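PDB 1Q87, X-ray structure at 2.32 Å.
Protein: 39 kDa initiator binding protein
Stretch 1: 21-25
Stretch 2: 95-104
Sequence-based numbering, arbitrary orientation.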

# COMPACT_ATOMS: atom_id res chain seq x y z
N SER A 21 14.49 -10.66 5.21
CA SER A 21 13.33 -11.43 5.75
C SER A 21 12.08 -10.54 5.80
O SER A 21 11.86 -9.81 6.77
CB SER A 21 13.66 -11.97 7.15
OG SER A 21 12.86 -13.11 7.44
N MET A 22 11.28 -10.62 4.73
CA MET A 22 10.06 -9.84 4.56
C MET A 22 9.02 -10.02 5.65
O MET A 22 8.53 -11.11 5.90
CB MET A 22 9.41 -10.18 3.22
CG MET A 22 8.11 -9.42 2.95
SD MET A 22 7.01 -10.24 1.74
CE MET A 22 7.94 -10.06 0.25
N CYS A 23 8.67 -8.92 6.30
CA CYS A 23 7.68 -8.96 7.35
C CYS A 23 7.08 -7.56 7.48
O CYS A 23 7.74 -6.57 7.21
CB CYS A 23 8.34 -9.42 8.65
SG CYS A 23 7.16 -10.00 9.84
N ILE A 24 5.83 -7.45 7.90
CA ILE A 24 5.30 -6.11 8.01
C ILE A 24 5.86 -5.48 9.26
O ILE A 24 6.18 -6.18 10.22
CB ILE A 24 3.77 -6.12 8.04
CG1 ILE A 24 3.27 -7.08 9.11
CG2 ILE A 24 3.25 -6.53 6.66
CD1 ILE A 24 1.84 -6.78 9.59
N GLY A 25 6.00 -4.15 9.23
CA GLY A 25 6.53 -3.42 10.37
C GLY A 25 5.47 -2.61 11.07
O GLY A 25 4.30 -2.60 10.67
N LYS A 95 3.31 -16.60 -2.88
CA LYS A 95 2.62 -16.11 -1.72
C LYS A 95 3.27 -14.79 -1.30
O LYS A 95 2.59 -13.81 -1.08
CB LYS A 95 2.66 -17.13 -0.55
CG LYS A 95 1.46 -17.00 0.41
CD LYS A 95 1.60 -17.68 1.79
CE LYS A 95 2.33 -19.01 1.76
NZ LYS A 95 3.82 -18.79 1.81
N ALA A 96 4.60 -14.76 -1.22
CA ALA A 96 5.27 -13.54 -0.82
C ALA A 96 4.82 -12.34 -1.66
O ALA A 96 4.85 -11.22 -1.16
CB ALA A 96 6.79 -13.71 -0.89
N ASP A 97 4.42 -12.54 -2.91
CA ASP A 97 3.94 -11.40 -3.72
C ASP A 97 2.57 -10.92 -3.20
O ASP A 97 2.32 -9.71 -3.10
CB ASP A 97 3.83 -11.80 -5.19
CG ASP A 97 5.18 -12.20 -5.78
OD1 ASP A 97 6.08 -11.33 -5.81
OD2 ASP A 97 5.37 -13.37 -6.19
N LEU A 98 1.70 -11.87 -2.83
CA LEU A 98 0.40 -11.53 -2.28
C LEU A 98 0.65 -10.82 -0.94
O LEU A 98 0.01 -9.81 -0.64
CB LEU A 98 -0.46 -12.78 -2.04
CG LEU A 98 -1.97 -12.90 -2.37
CD1 LEU A 98 -2.69 -13.56 -1.23
CD2 LEU A 98 -2.61 -11.59 -2.65
N TYR A 99 1.56 -11.36 -0.13
CA TYR A 99 1.91 -10.76 1.17
C TYR A 99 2.29 -9.27 0.98
O TYR A 99 1.81 -8.38 1.68
CB TYR A 99 3.08 -11.49 1.80
CG TYR A 99 3.42 -11.04 3.20
CD1 TYR A 99 2.98 -11.77 4.30
CD2 TYR A 99 4.22 -9.90 3.44
CE1 TYR A 99 3.31 -11.40 5.60
CE2 TYR A 99 4.56 -9.51 4.79
CZ TYR A 99 4.09 -10.29 5.85
OH TYR A 99 4.40 -10.02 7.16
N LYS A 100 3.16 -9.02 0.02
CA LYS A 100 3.60 -7.68 -0.29
C LYS A 100 2.40 -6.78 -0.67
O LYS A 100 2.25 -5.67 -0.15
CB LYS A 100 4.59 -7.74 -1.45
CG LYS A 100 5.17 -6.41 -1.86
CD LYS A 100 6.65 -6.55 -2.25
CE LYS A 100 6.85 -6.93 -3.71
NZ LYS A 100 8.24 -6.62 -4.21
N PHE A 101 1.56 -7.31 -1.56
CA PHE A 101 0.41 -6.57 -2.09
C PHE A 101 -0.62 -6.23 -1.04
O PHE A 101 -1.11 -5.11 -0.97
CB PHE A 101 -0.23 -7.35 -3.24
CG PHE A 101 -1.31 -6.62 -3.93
CD1 PHE A 101 -1.03 -5.50 -4.69
CD2 PHE A 101 -2.63 -7.03 -3.80
CE1 PHE A 101 -2.05 -4.79 -5.31
CE2 PHE A 101 -3.66 -6.32 -4.42
CZ PHE A 101 -3.36 -5.20 -5.17
N LEU A 102 -0.95 -7.20 -0.21
CA LEU A 102 -1.91 -6.99 0.86
C LEU A 102 -1.29 -6.08 1.96
O LEU A 102 -1.99 -5.32 2.65
CB LEU A 102 -2.36 -8.36 1.43
CG LEU A 102 -3.37 -9.17 0.56
CD1 LEU A 102 -3.42 -10.62 0.99
CD2 LEU A 102 -4.78 -8.56 0.67
N ALA A 103 0.02 -6.15 2.11
CA ALA A 103 0.74 -5.36 3.11
C ALA A 103 0.67 -3.89 2.73
O ALA A 103 0.49 -3.05 3.59
CB ALA A 103 2.21 -5.79 3.19
N MET A 104 0.81 -3.58 1.45
CA MET A 104 0.73 -2.20 0.98
C MET A 104 -0.67 -1.62 1.03
O MET A 104 -0.86 -0.53 1.55
CB MET A 104 1.20 -2.05 -0.47
CG MET A 104 2.63 -2.52 -0.72
SD MET A 104 3.05 -2.21 -2.41
CE MET A 104 2.57 -3.84 -3.15

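The apolar centre of this contact is built around the ring of Tyr 99, which rises from a helix toward an extended segment that has no regular secondary structure of its own. Met 22 and Ile 24 both direct their CA-to-CB bonds toward the helix, while Cys 23 between them turns its own away. This alternation lets a short, irregular segment place two apolar side chains on one helix without sheet or helix pairing.

Met 22 makes the tightest apolar approach: its SD lies 3.3 Å from CD2 of Tyr 99. Met 22 SD sits 4.3 Å from the centroid of the Tyr 99 ring, obliquely to it, a sulfur-aromatic contact in which a polarizable atom meets a polarizable ring. With chi1 and chi2 both t, the side chain reaches well out from its backbone, and chi3 in the m well sets the terminal methyl beside the preceding helical turn. There Met 22 CE comes within 4.0 Å of Ala 96 CB and 3.6 Å of Ala 96 O. Ala 96 O already accepts the helical hydrogen bond from Lys 100 N, at 3.0 Å, so the methyl packs against backbone whose polar demand is met within the helix.

Ile 24 CG2 lies 3.7 Å from Ala 103 CB and 3.8 Å from Tyr 99 CE2, so one methyl touches both the small residue and the ring. Ala 96, Tyr 99 and Ala 103 follow a spacing of three and four, which brings them to a common side of the helix; the closest backbone approach in the register falls at the second alanine, with the CA atoms of Ile 24 and Ala 103 6.7 Å apart. The rule here is a large aromatic between two alanines, each met by a side chain from the other segment.

Farther out, Lys 100 contributes little: its CB is 4.4 Å from Met 22 CE, and the end of its side chain leads away.

At the far end of the tyrosine the contact becomes polar. Ile 24 N donates a hydrogen bond to Tyr 99 OH, 3.0 Å long with an angle of 140° at the hydrogen. It is the only hydrogen bond between the stretches, and it gives a backbone amide outside regular structure a partner. Cys 23 lies alongside, its CA 3.5 Å and its SG 3.8 Å from Tyr 99 OH. One tyrosine thus supplies both apolar surface and a backbone anchor in a contact burying 300 Å².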